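DNA-binding transcriptional repressor YiaJ (Escherichia coli, PDB 1YSQ) represses transcription of the yiaKLMNOPQRS operon, which may serve the use of 2,3-diketo-L-gulonate, as an IclR-type DNA-binding regulator represented here by its C-terminal effector domain. Local coordinates at residues P16-L21 and Q174-E179; I23-T28 and V148-S153; S32-D37 and M62-S67; Y73-H78 and D109-I114. One frame throughout, in Å; residues are numbered along the deposited sequence.

Contact 1 (P16-L21 and Q174-E179); sequences PHLEAL and QAISNE
H17 and E179 reach toward each other tip to tip across an antiparallel helix pair in the GAF-like effector domain of an IclR-type regulator. The pair brings together helix 8-25 and helix 162-182, near the two ends of the chain. Their local axes lie 10.3 Å apart and run at 174°. The H17 imidazole lies in the gap. Its CG is anti to its carbonyl carbon (chi1 -61°), which carries the ring toward the other helix. A175 CB lies over one face of the ring, displaced toward the rim, and makes a CH-pi contact 3.9 Å from the ring centroid. I176 runs past H17 in the opposite sense, its CG1 4.0 Å from H17 CB. Deeper in, I176 meets L18 nearly at a right angle, with I176 CD1 3.9 Å from L18 CD2. L18 also rests on I29 and F31 of the sheet. An alanine at H17 would remove the ring, which would probably leave E179 without this partner and loosen packing around A175. The E179 chain is extended beyond CG. H17 NE2 donates to E179 OE1 at 2.6 Å, in the ring plane but from above the carboxylate plane, with a bent N-H...O angle of 135°.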
loop_
_atom_site.group_PDB
_atom_site.type_symbol
_atom_site.label_atom_id
_atom_site.label_comp_id
_atom_site.label_asym_id
_atom_site.label_seq_id
_atom_site.Cartn_x
_atom_site.Cartn_y
_atom_site.Cartn_z
ATOM N N PRO A 16 3.110 9.032 14.715
ATOM C CA PRO A 16 1.935 9.319 15.557
ATOM C C PRO A 16 0.629 9.038 14.813
ATOM O O PRO A 16 -0.356 8.571 15.405
ATOM C CB PRO A 16 2.044 10.823 15.824
ATOM C CG PRO A 16 3.440 11.187 15.527
ATOM C CD PRO A 16 3.916 10.242 14.473
ATOM N N HIS A 17 0.635 9.343 13.513
ATOM C CA HIS A 17 -0.534 9.175 12.663
ATOM C C HIS A 17 -0.797 7.701 12.366
ATOM O O HIS A 17 -1.944 7.263 12.383
ATOM C CB HIS A 17 -0.355 9.950 11.352
ATOM C CG HIS A 17 -0.194 11.421 11.548
ATOM N ND1 HIS A 17 -1.237 12.233 11.930
ATOM C CD2 HIS A 17 0.894 12.222 11.444
ATOM C CE1 HIS A 17 -0.805 13.478 12.034
ATOM N NE2 HIS A 17 0.486 13.498 11.746
ATOM N N LEU A 18 0.265 6.951 12.077
ATOM C CA LEU A 18 0.126 5.523 11.813
ATOM C C LEU A 18 -0.321 4.782 13.076
ATOM O O LEU A 18 -1.196 3.917 13.019
ATOM C CB LEU A 18 1.430 4.949 11.234
ATOM C CG LEU A 18 1.858 5.590 9.906
ATOM C CD1 LEU A 18 3.298 5.233 9.576
ATOM C CD2 LEU A 18 0.931 5.181 8.775
ATOM N N GLU A 19 0.262 5.137 14.225
ATOM C CA GLU A 19 -0.181 4.551 15.500
ATOM C C GLU A 19 -1.660 4.823 15.780
ATOM O O GLU A 19 -2.406 3.935 16.195
ATOM C CB GLU A 19 0.656 5.106 16.658
ATOM C CG GLU A 19 2.066 4.543 16.717
ATOM C CD GLU A 19 2.831 5.057 17.927
ATOM O OE1 GLU A 19 2.185 5.517 18.895
ATOM O OE2 GLU A 19 4.064 5.001 17.908
ATOM N N ALA A 20 -2.069 6.067 15.571
ATOM C CA ALA A 20 -3.473 6.447 15.704
ATOM C C ALA A 20 -4.377 5.570 14.847
ATOM O O ALA A 20 -5.426 5.116 15.305
ATOM C CB ALA A 20 -3.662 7.932 15.341
ATOM N N LEU A 21 -3.989 5.342 13.598
ATOM C CA LEU A 21 -4.823 4.541 12.693
ATOM C C LEU A 21 -4.860 3.073 13.133
ATOM O O LEU A 21 -5.899 2.409 13.038
ATOM C CB LEU A 21 -4.330 4.676 11.253
ATOM C CG LEU A 21 -5.023 3.860 10.153
ATOM C CD1 LEU A 21 -6.455 4.373 9.928
ATOM C CD2 LEU A 21 -4.190 3.945 8.871
ATOM N N GLN A 174 -3.310 11.830 4.318
ATOM C CA GLN A 174 -3.411 13.272 4.097
ATOM C C GLN A 174 -2.630 14.057 5.152
ATOM O O GLN A 174 -1.920 15.001 4.816
ATOM C CB GLN A 174 -4.872 13.724 4.103
ATOM C CG GLN A 174 -5.635 13.420 2.809
ATOM C CD GLN A 174 -7.155 13.607 2.963
ATOM O OE1 GLN A 174 -7.702 13.510 4.074
ATOM N NE2 GLN A 174 -7.830 13.889 1.854
ATOM N N ALA A 175 -2.766 13.657 6.418
ATOM C CA ALA A 175 -2.073 14.317 7.524
ATOM C C ALA A 175 -0.543 14.209 7.373
ATOM O O ALA A 175 0.175 15.211 7.508
ATOM C CB ALA A 175 -2.533 13.742 8.861
ATOM N N ILE A 176 -0.065 12.998 7.074
ATOM C CA ILE A 176 1.353 12.770 6.778
ATOM C C ILE A 176 1.828 13.623 5.594
ATOM O O ILE A 176 2.856 14.292 5.674
ATOM C CB ILE A 176 1.629 11.256 6.510
ATOM C CG1 ILE A 176 1.263 10.415 7.748
ATOM C CG2 ILE A 176 3.104 11.032 6.063
ATOM C CD1 ILE A 176 1.198 8.889 7.502
ATOM N N SER A 177 1.082 13.596 4.497
ATOM C CA SER A 177 1.441 14.370 3.317
ATOM C C SER A 177 1.501 15.879 3.607
ATOM O O SER A 177 2.429 16.579 3.151
ATOM C CB SER A 177 0.446 14.095 2.196
ATOM O OG SER A 177 0.674 14.971 1.116
ATOM N N ASN A 178 0.510 16.360 4.356
ATOM C CA ASN A 178 0.395 17.774 4.719
ATOM C C ASN A 178 1.559 18.213 5.599
ATOM O O ASN A 178 2.159 19.258 5.360
ATOM C CB ASN A 178 -0.954 18.051 5.408
ATOM C CG ASN A 178 -2.119 18.055 4.428
ATOM O OD1 ASN A 178 -1.921 18.174 3.211
ATOM N ND2 ASN A 178 -3.345 17.921 4.950
ATOM N N GLU A 179 1.883 17.396 6.598
ATOM C CA GLU A 179 3.024 17.647 7.474
ATOM C C GLU A 179 4.368 17.561 6.753
ATOM O O GLU A 179 5.267 18.348 7.034
ATOM C CB GLU A 179 3.009 16.696 8.664
ATOM C CG GLU A 179 2.124 17.193 9.795
ATOM C CD GLU A 179 1.939 16.177 10.908
ATOM O OE1 GLU A 179 0.805 16.106 11.434
ATOM O OE2 GLU A 179 2.912 15.468 11.259
#

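Contact 2 (I23-T28 and V148-S153); sequences IATGET and VSISLS. With PO4 (phosphate ion), chain C; PO4 (phosphate ion), chain B.
The E27 carboxylate is the main flat group here. L152 lies over one side of its plane, with L152 CB 3.7 Å from E27 CD. Beyond the two oxygens sits a phosphate ion, probably from the crystallisation liquor. E27 OE2 is 2.5 Å from its O3, and E27 OE1 is 2.6 Å from its O4. Distances this short suggest that one of the acid groups holds a proton. The same ion accepts from S153 N and S153 OG at its O2, and from M51 N and L52 N. The E27 chain bends at chi2 (-65°) to reach it. E27 CB meets I150 CG2 at 3.6 Å, and the two side chains cross at about a right angle. An alanine at E27 would probably weaken the hold on the ion and thin the packing on L152. This is where helix 8-25 turns into strand 28-35, the neighbour of strand 146-153 in the antiparallel sheet of the GAF-like domain. G26 leaves the helix with positive phi. T25 OG1 accepts from E27 N in an ST turn, and it also bonds to L21 O. T25 CG2 points at I150 CD1 tip to tip. S151 N donates to T28 O at 3.1 Å, coming from above the carbonyl plane. I150 CA adds a C-H...O contact to T28 O. Beside these, S151 OG bonds to N30 OD1. A water accepts from T28 N and donates to S151 O, 2.9 Å away.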
loop_
_atom_site.group_PDB
_atom_site.type_symbol
_atom_site.label_atom_id
_atom_site.label_comp_id
_atom_site.label_asym_id
_atom_site.label_seq_id
_atom_site.Cartn_x
_atom_site.Cartn_y
_atom_site.Cartn_z
ATOM N N ILE A 23 -4.604 2.024 16.264
ATOM C CA ILE A 23 -5.551 1.984 17.389
ATOM C C ILE A 23 -7.004 2.085 16.932
ATOM O O ILE A 23 -7.864 1.336 17.407
ATOM C CB ILE A 23 -5.218 3.090 18.447
ATOM C CG1 ILE A 23 -3.797 2.915 19.019
ATOM C CG2 ILE A 23 -6.293 3.153 19.573
ATOM C CD1 ILE A 23 -3.501 1.544 19.627
ATOM N N ALA A 24 -7.274 2.994 15.997
ATOM C CA ALA A 24 -8.650 3.229 15.538
ATOM C C ALA A 24 -9.253 2.016 14.831
ATOM O O ALA A 24 -10.401 1.657 15.095
ATOM C CB ALA A 24 -8.700 4.457 14.634
ATOM N N THR A 25 -8.481 1.370 13.953
ATOM C CA THR A 25 -8.980 0.217 13.200
ATOM C C THR A 25 -8.738 -1.140 13.868
ATOM O O THR A 25 -9.415 -2.119 13.537
ATOM C CB THR A 25 -8.351 0.163 11.793
ATOM O OG1 THR A 25 -6.926 -0.065 11.915
ATOM C CG2 THR A 25 -8.511 1.521 11.072
ATOM N N GLY A 26 -7.729 -1.218 14.735
ATOM C CA GLY A 26 -7.326 -2.502 15.306
ATOM C C GLY A 26 -6.469 -3.378 14.387
ATOM O O GLY A 26 -6.059 -4.479 14.760
ATOM N N GLU A 27 -6.201 -2.896 13.175
ATOM C CA GLU A 27 -5.583 -3.708 12.119
ATOM C C GLU A 27 -4.110 -3.391 11.887
ATOM O O GLU A 27 -3.616 -2.350 12.314
ATOM C CB GLU A 27 -6.322 -3.476 10.783
ATOM C CG GLU A 27 -7.824 -3.775 10.788
ATOM C CD GLU A 27 -8.148 -5.244 11.017
ATOM O OE1 GLU A 27 -7.217 -6.067 11.164
ATOM O OE2 GLU A 27 -9.357 -5.585 11.061
ATOM N N THR A 28 -3.445 -4.284 11.153
ATOM C CA THR A 28 -2.071 -4.092 10.657
ATOM C C THR A 28 -1.946 -2.807 9.845
ATOM O O THR A 28 -2.724 -2.608 8.885
ATOM C CB THR A 28 -1.700 -5.242 9.721
ATOM O OG1 THR A 28 -1.728 -6.496 10.432
ATOM C CG2 THR A 28 -0.224 -5.084 9.202
ATOM N N VAL A 148 0.620 4.112 2.340
ATOM C CA VAL A 148 0.170 3.506 3.589
ATOM C C VAL A 148 -0.847 2.430 3.238
ATOM O O VAL A 148 -1.644 2.619 2.323
ATOM C CB VAL A 148 -0.559 4.537 4.502
ATOM C CG1 VAL A 148 -0.919 3.926 5.880
ATOM C CG2 VAL A 148 0.252 5.812 4.682
ATOM N N SER A 149 -0.847 1.319 3.979
ATOM C CA SER A 149 -1.879 0.309 3.762
ATOM C C SER A 149 -2.387 -0.324 5.047
ATOM O O SER A 149 -1.712 -0.274 6.080
ATOM C CB SER A 149 -1.393 -0.751 2.750
ATOM O OG SER A 149 -0.483 -1.666 3.338
ATOM N N ILE A 150 -3.605 -0.868 4.985
ATOM C CA ILE A 150 -4.175 -1.647 6.081
ATOM C C ILE A 150 -4.321 -3.080 5.589
ATOM O O ILE A 150 -4.897 -3.298 4.520
ATOM C CB ILE A 150 -5.581 -1.101 6.488
ATOM C CG1 ILE A 150 -5.479 0.331 7.040
ATOM C CG2 ILE A 150 -6.244 -2.065 7.497
ATOM C CD1 ILE A 150 -6.864 1.025 7.325
ATOM N N SER A 151 -3.818 -4.062 6.352
ATOM C CA SER A 151 -4.032 -5.470 5.998
ATOM C C SER A 151 -5.035 -6.057 6.971
ATOM O O SER A 151 -5.015 -5.731 8.164
ATOM C CB SER A 151 -2.736 -6.309 6.077
ATOM O OG SER A 151 -1.615 -5.668 5.482
ATOM N N LEU A 152 -5.899 -6.931 6.460
ATOM C CA LEU A 152 -6.909 -7.587 7.278
ATOM C C LEU A 152 -7.434 -8.802 6.527
ATOM O O LEU A 152 -7.156 -8.959 5.334
ATOM C CB LEU A 152 -8.051 -6.615 7.630
ATOM C CG LEU A 152 -9.038 -6.173 6.539
ATOM C CD1 LEU A 152 -10.245 -5.493 7.197
ATOM C CD2 LEU A 152 -8.413 -5.246 5.509
ATOM N N SER A 153 -8.179 -9.668 7.219
ATOM C CA SER A 153 -8.790 -10.820 6.563
ATOM C C SER A 153 -9.860 -10.361 5.568
ATOM O O SER A 153 -10.596 -9.389 5.814
ATOM C CB SER A 153 -9.409 -11.793 7.582
ATOM O OG SER A 153 -10.482 -11.174 8.273
HETATM P P PO4 C . -9.015 -9.115 11.252
HETATM O O1 PO4 C . -9.261 -10.237 12.224
HETATM O O2 PO4 C . -9.304 -9.591 9.863
HETATM O O3 PO4 C . -9.881 -7.969 11.679
HETATM O O4 PO4 C . -7.572 -8.654 11.323
HETATM P P PO4 B . 0.636 -4.106 0.404
HETATM O O1 PO4 B . -0.272 -5.080 -0.370
HETATM O O2 PO4 B . 0.668 -2.746 -0.217
HETATM O O3 PO4 B . 0.231 -4.000 1.863
HETATM O O4 PO4 B . 2.032 -4.703 0.332
HETATM O O HOH W 1 -4.427 -7.183 10.648
#

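Contact 3 (S32-D37 and M62-S67). With PO4 (phosphate ion), chain B; PO4 (phosphate ion), chain D.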
loop_
_atom_site.group_PDB
_atom_site.type_symbol
_atom_site.label_atom_id
_atom_site.label_comp_id
_atom_site.label_asym_id
_atom_site.label_seq_id
_atom_site.Cartn_x
_atom_site.Cartn_y
_atom_site.Cartn_z
ATOM N N SER A 32 5.273 2.170 3.450
ATOM C CA SER A 32 6.377 1.881 2.551
ATOM C C SER A 32 6.911 3.126 1.855
ATOM O O SER A 32 6.239 4.169 1.831
ATOM C CB SER A 32 5.947 0.847 1.502
ATOM O OG SER A 32 5.126 1.473 0.513
ATOM N N SER A 33 8.126 2.997 1.309
ATOM C CA SER A 33 8.679 3.946 0.348
ATOM C C SER A 33 8.829 3.195 -0.969
ATOM O O SER A 33 8.766 1.958 -1.007
ATOM C CB SER A 33 10.043 4.479 0.814
ATOM O OG SER A 33 10.970 3.399 0.940
ATOM N N ARG A 34 8.979 3.936 -2.058
ATOM C CA ARG A 34 9.302 3.325 -3.334
ATOM C C ARG A 34 10.806 3.280 -3.553
ATOM O O ARG A 34 11.498 4.265 -3.340
ATOM C CB ARG A 34 8.641 4.080 -4.495
ATOM C CG ARG A 34 8.600 3.238 -5.768
ATOM C CD ARG A 34 8.456 4.030 -7.042
ATOM N NE ARG A 34 8.496 3.117 -8.181
ATOM C CZ ARG A 34 7.848 3.300 -9.325
ATOM N NH1 ARG A 34 7.087 4.378 -9.510
ATOM N NH2 ARG A 34 7.952 2.392 -10.285
ATOM N N GLU A 35 11.310 2.126 -3.976
ATOM C CA GLU A 35 12.687 2.039 -4.446
ATOM C C GLU A 35 12.672 1.422 -5.833
ATOM O O GLU A 35 12.901 0.220 -5.988
ATOM C CB GLU A 35 13.541 1.220 -3.475
ATOM C CG GLU A 35 15.000 1.078 -3.855
ATOM C CD GLU A 35 15.796 0.424 -2.743
ATOM O OE1 GLU A 35 15.746 -0.825 -2.600
ATOM O OE2 GLU A 35 16.450 1.169 -1.995
ATOM N N ASP A 36 12.357 2.245 -6.838
ATOM C CA ASP A 36 12.280 1.772 -8.231
ATOM C C ASP A 36 11.258 0.618 -8.439
ATOM O O ASP A 36 10.053 0.859 -8.415
ATOM C CB ASP A 36 13.686 1.386 -8.713
ATOM C CG ASP A 36 13.766 1.133 -10.207
ATOM O OD1 ASP A 36 12.753 1.306 -10.937
ATOM O OD2 ASP A 36 14.827 0.728 -10.731
ATOM N N ASP A 37 11.736 -0.613 -8.634
ATOM C CA ASP A 37 10.880 -1.756 -8.987
ATOM C C ASP A 37 10.350 -2.588 -7.808
ATOM O O ASP A 37 9.856 -3.700 -8.002
ATOM C CB ASP A 37 11.594 -2.656 -10.016
ATOM C CG ASP A 37 12.744 -3.449 -9.413
ATOM O OD1 ASP A 37 13.322 -3.002 -8.398
ATOM O OD2 ASP A 37 13.134 -4.534 -9.893
ATOM N N MET A 62 8.893 -5.552 -1.488
ATOM C CA MET A 62 7.621 -6.033 -1.941
ATOM C C MET A 62 7.556 -5.756 -3.504
ATOM O O MET A 62 7.763 -4.606 -3.923
ATOM C CB MET A 62 6.548 -5.367 -0.982
ATOM C CG MET A 62 7.067 -4.750 0.671
ATOM S SD MET A 62 5.501 -4.502 1.333
ATOM C CE MET A 62 5.554 -2.839 1.442
ATOM N N PRO A 63 7.365 -6.773 -4.384
ATOM C CA PRO A 63 7.300 -6.490 -5.842
ATOM C C PRO A 63 6.108 -5.591 -6.197
ATOM O O PRO A 63 5.042 -5.697 -5.576
ATOM C CB PRO A 63 7.098 -7.869 -6.490
ATOM C CG PRO A 63 7.510 -8.865 -5.442
ATOM C CD PRO A 63 7.169 -8.212 -4.113
ATOM N N LEU A 64 6.289 -4.703 -7.161
ATOM C CA LEU A 64 5.235 -3.732 -7.489
ATOM C C LEU A 64 3.911 -4.372 -7.917
ATOM O O LEU A 64 2.845 -3.873 -7.550
ATOM C CB LEU A 64 5.707 -2.754 -8.573
ATOM C CG LEU A 64 6.916 -1.846 -8.229
ATOM C CD1 LEU A 64 7.186 -0.888 -9.385
ATOM C CD2 LEU A 64 6.759 -1.084 -6.932
ATOM N N TYR A 65 3.985 -5.469 -8.681
ATOM C CA TYR A 65 2.801 -6.016 -9.364
ATOM C C TYR A 65 1.785 -6.693 -8.432
ATOM O O TYR A 65 0.623 -6.832 -8.794
ATOM C CB TYR A 65 3.214 -6.986 -10.487
ATOM C CG TYR A 65 3.514 -8.383 -9.987
ATOM C CD1 TYR A 65 2.571 -9.413 -10.112
ATOM C CD2 TYR A 65 4.734 -8.667 -9.366
ATOM C CE1 TYR A 65 2.827 -10.698 -9.621
ATOM C CE2 TYR A 65 5.017 -9.947 -8.882
ATOM C CZ TYR A 65 4.051 -10.956 -9.008
ATOM O OH TYR A 65 4.339 -12.224 -8.544
ATOM N N CYS A 66 2.233 -7.127 -7.248
ATOM C CA CYS A 66 1.374 -7.887 -6.322
ATOM C C CYS A 66 1.193 -7.180 -4.966
ATOM O O CYS A 66 0.603 -7.736 -4.049
ATOM C CB CYS A 66 1.914 -9.329 -6.137
ATOM S SG CYS A 66 3.618 -9.374 -5.537
ATOM N N SER A 67 1.703 -5.951 -4.865
ATOM C CA SER A 67 1.609 -5.121 -3.661
ATOM C C SER A 67 0.623 -4.002 -3.946
ATOM O O SER A 67 0.767 -3.292 -4.949
ATOM C CB SER A 67 2.984 -4.532 -3.314
ATOM O OG SER A 67 2.916 -3.442 -2.404
HETATM P P PO4 B . 0.636 -4.106 0.404
HETATM O O1 PO4 B . -0.272 -5.080 -0.370
HETATM O O2 PO4 B . 0.668 -2.746 -0.217
HETATM O O3 PO4 B . 0.231 -4.000 1.863
HETATM O O4 PO4 B . 2.032 -4.703 0.332
HETATM P P PO4 D . 5.808 7.454 -8.027
HETATM O O1 PO4 D . 5.943 6.702 -6.718
HETATM O O2 PO4 D . 4.497 7.086 -8.700
HETATM O O3 PO4 D . 5.883 8.946 -7.773
HETATM O O4 PO4 D . 6.947 6.990 -8.908
HETATM O O HOH W 2 9.008 -6.152 -8.727
#
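Van der Waals contacts centre on L64, against polar atoms of the turn. Its CG is anti to its carbonyl carbon (chi1 -62°), so the branch reaches the turn after strand 28-35. L64 CD1 lies 3.5 Å from D36 O, and L64 CG lies 3.5 Å from D37 O. R34 crosses L64 at about a right angle, R34 NH2 near L64 CD1. M62 bends at chi3 and sets its CE 3.7 Å from S32 CB. Most polar bonds run within one segment. R34 NE donates to D36 O at 2.8 Å, nearly straight (164°), on a lone pair in the carbonyl plane. R34 NH2 adds a weak bond. A water donates to D37 O and accepts weakly from L64 N. Two phosphate ions, probably from the crystallisation liquor, add charge. R34 NH1 bonds weakly to one, and Y81 makes a cation-pi contact with R34. A second ion lies beside S67 and M62 SD at the start of helix 68-75. In this IclR-type GAF-like domain it may mark the effector pocket. No direct hydrogen bond joins the segments, so they meet by packing and one water; strand 38-45 bonds to both, and R34 fixes the turn.

Contact 4 (Y73-H78 and D109-I114); sequences YMAFGH and DELAHI
L111 leaves helix 104-117 with its CB directed toward helix 68-75. Its CG is anti to its own carbonyl carbon (chi1 -69°), and the two methyls fork from there against the end of the partner helix. L111 CD1 and L111 CD2 both lie 4.0 Å from M74 CB. Of the two, L111 CD2 alone goes on to A75: it is 3.7 Å from A75 N and 3.9 Å from A75 CB. M74 bends at chi3 and also rests on L64. A75 CB points toward helix 104-117 and meets L111 there. With only a methyl, A75 lets the backbones close in, and A75 CA lies 4.7 Å from L111 CA. A75 CB also touches L111 O. This is the helical flank of the GAF-like domain, where helix 68-75 ends and packs on helix 104-117. One turn further along that second helix, I114 meets the same A75 methyl. I114 CG2 is anti to its backbone N, and it presses on A75 CB at 3.4 Å, tighter than usual for two carbons. K71 and I72 also touch I114. Past the end of helix 68-75, F76 turns its ring toward the partner helix, and F76 CE2 comes within 4.0 Å of I114 O. The ring stacks edge-to-face with F138. No hydrogen bond crosses between the segments. E110, on the same helix as L111, instead forms a salt bridge from its OE2 to K71 NZ.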
loop_
_atom_site.group_PDB
_atom_site.type_symbol
_atom_site.label_atom_id
_atom_site.label_comp_id
_atom_site.label_asym_id
_atom_site.label_seq_id
_atom_site.Cartn_x
_atom_site.Cartn_y
_atom_site.Cartn_z
ATOM N N TYR A 73 2.267 3.062 -6.643
ATOM C CA TYR A 73 3.468 3.666 -7.232
ATOM C C TYR A 73 3.424 3.598 -8.751
ATOM O O TYR A 73 3.686 4.588 -9.414
ATOM C CB TYR A 73 4.736 2.986 -6.707
ATOM C CG TYR A 73 4.949 3.172 -5.214
ATOM C CD1 TYR A 73 4.770 4.419 -4.615
ATOM C CD2 TYR A 73 5.355 2.099 -4.407
ATOM C CE1 TYR A 73 4.982 4.607 -3.234
ATOM C CE2 TYR A 73 5.560 2.272 -3.017
ATOM C CZ TYR A 73 5.377 3.526 -2.446
ATOM O OH TYR A 73 5.595 3.703 -1.095
ATOM N N MET A 74 3.079 2.436 -9.310
ATOM C CA MET A 74 2.976 2.340 -10.781
ATOM C C MET A 74 1.839 3.208 -11.354
ATOM O O MET A 74 1.998 3.816 -12.423
ATOM C CB MET A 74 2.830 0.893 -11.250
ATOM C CG MET A 74 4.150 0.073 -11.133
ATOM S SD MET A 74 4.225 -1.521 -12.049
ATOM C CE MET A 74 2.927 -2.277 -11.376
ATOM N N ALA A 75 0.708 3.268 -10.647
ATOM C CA ALA A 75 -0.457 4.019 -11.125
ATOM C C ALA A 75 -0.161 5.504 -11.266
ATOM O O ALA A 75 -0.720 6.171 -12.137
ATOM C CB ALA A 75 -1.661 3.799 -10.203
ATOM N N PHE A 76 0.706 6.026 -10.402
ATOM C CA PHE A 76 1.103 7.436 -10.478
ATOM C C PHE A 76 2.416 7.696 -11.232
ATOM O O PHE A 76 2.854 8.854 -11.362
ATOM C CB PHE A 76 1.120 8.031 -9.076
ATOM C CG PHE A 76 -0.258 8.319 -8.555
ATOM C CD1 PHE A 76 -0.782 9.611 -8.622
ATOM C CD2 PHE A 76 -1.041 7.287 -8.019
ATOM C CE1 PHE A 76 -2.083 9.884 -8.146
ATOM C CE2 PHE A 76 -2.323 7.532 -7.548
ATOM C CZ PHE A 76 -2.853 8.839 -7.622
ATOM N N GLY A 77 3.011 6.618 -11.747
ATOM C CA GLY A 77 4.181 6.699 -12.605
ATOM C C GLY A 77 3.825 6.824 -14.087
ATOM O O GLY A 77 2.659 7.028 -14.456
ATOM N N HIS A 78 4.844 6.713 -14.937
ATOM C CA HIS A 78 4.664 6.757 -16.390
ATOM C C HIS A 78 4.221 5.394 -16.938
ATOM O O HIS A 78 4.699 4.363 -16.450
ATOM C CB HIS A 78 5.969 7.195 -17.052
ATOM C CG HIS A 78 5.783 7.730 -18.433
ATOM N ND1 HIS A 78 5.708 6.914 -19.541
ATOM C CD2 HIS A 78 5.619 8.999 -18.884
ATOM C CE1 HIS A 78 5.524 7.659 -20.622
ATOM N NE2 HIS A 78 5.475 8.927 -20.252
ATOM N N ASP A 109 -5.628 -1.676 -16.822
ATOM C CA ASP A 109 -7.017 -1.417 -16.437
ATOM C C ASP A 109 -7.079 -1.119 -14.950
ATOM O O ASP A 109 -7.708 -0.159 -14.519
ATOM C CB ASP A 109 -7.882 -2.636 -16.745
ATOM C CG ASP A 109 -8.263 -2.735 -18.213
ATOM O OD1 ASP A 109 -7.997 -1.777 -18.990
ATOM O OD2 ASP A 109 -8.848 -3.743 -18.676
ATOM N N GLU A 110 -6.404 -1.963 -14.174
ATOM C CA GLU A 110 -6.302 -1.780 -12.728
ATOM C C GLU A 110 -5.656 -0.437 -12.380
ATOM O O GLU A 110 -6.141 0.290 -11.512
ATOM C CB GLU A 110 -5.472 -2.922 -12.126
ATOM C CG GLU A 110 -5.090 -2.706 -10.663
ATOM C CD GLU A 110 -6.099 -3.290 -9.687
ATOM O OE1 GLU A 110 -7.222 -3.627 -10.112
ATOM O OE2 GLU A 110 -5.776 -3.418 -8.478
ATOM N N LEU A 111 -4.554 -0.122 -13.050
ATOM C CA LEU A 111 -3.800 1.080 -12.746
ATOM C C LEU A 111 -4.582 2.345 -13.071
ATOM O O LEU A 111 -4.451 3.330 -12.368
ATOM C CB LEU A 111 -2.445 1.081 -13.468
ATOM C CG LEU A 111 -1.412 0.050 -12.994
ATOM C CD1 LEU A 111 -0.128 0.221 -13.807
ATOM C CD2 LEU A 111 -1.142 0.171 -11.494
ATOM N N ALA A 112 -5.382 2.310 -14.137
ATOM C CA ALA A 112 -6.263 3.438 -14.449
ATOM C C ALA A 112 -7.256 3.711 -13.317
ATOM O O ALA A 112 -7.438 4.853 -12.939
ATOM C CB ALA A 112 -6.987 3.200 -15.770
ATOM N N HIS A 113 -7.885 2.664 -12.766
ATOM C CA HIS A 113 -8.784 2.827 -11.633
ATOM C C HIS A 113 -8.078 3.407 -10.411
ATOM O O HIS A 113 -8.652 4.253 -9.715
ATOM C CB HIS A 113 -9.482 1.509 -11.236
ATOM C CG HIS A 113 -10.390 0.949 -12.290
ATOM N ND1 HIS A 113 -11.291 1.721 -12.995
ATOM C CD2 HIS A 113 -10.543 -0.316 -12.751
ATOM C CE1 HIS A 113 -11.954 0.959 -13.846
ATOM N NE2 HIS A 113 -11.519 -0.282 -13.720
ATOM N N ILE A 114 -6.873 2.910 -10.105
ATOM C CA ILE A 114 -6.098 3.448 -8.969
ATOM C C ILE A 114 -5.723 4.925 -9.150
ATOM O O ILE A 114 -5.827 5.724 -8.214
ATOM C CB ILE A 114 -4.806 2.589 -8.728
ATOM C CG1 ILE A 114 -5.202 1.170 -8.285
ATOM C CG2 ILE A 114 -3.927 3.240 -7.668
ATOM C CD1 ILE A 114 -4.073 0.114 -8.496
#

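How the contacts relate
Contacts 1 and 2 share helix 8-25 and touch through L18 and V148. Contact 2 is buried against the sheet. Contact 1 is only partly buried, and its polar pair lies between two helices. Contacts 3 and 4 meet through S32 and Y73, whose hydroxyls probably hydrogen-bond, and through L64 and M74. Contact 4 is buried and apolar, while contact 3 is partly exposed and mixes leucine packing with arginine and water. Contacts 2 and 3 lie on opposite sides of the chain's centre on neighbouring strands, yet both reach one phosphate ion. Only contacts 1 and 2 have direct hydrogen bonds between their segments, side chain to side chain in one and backbone in the other.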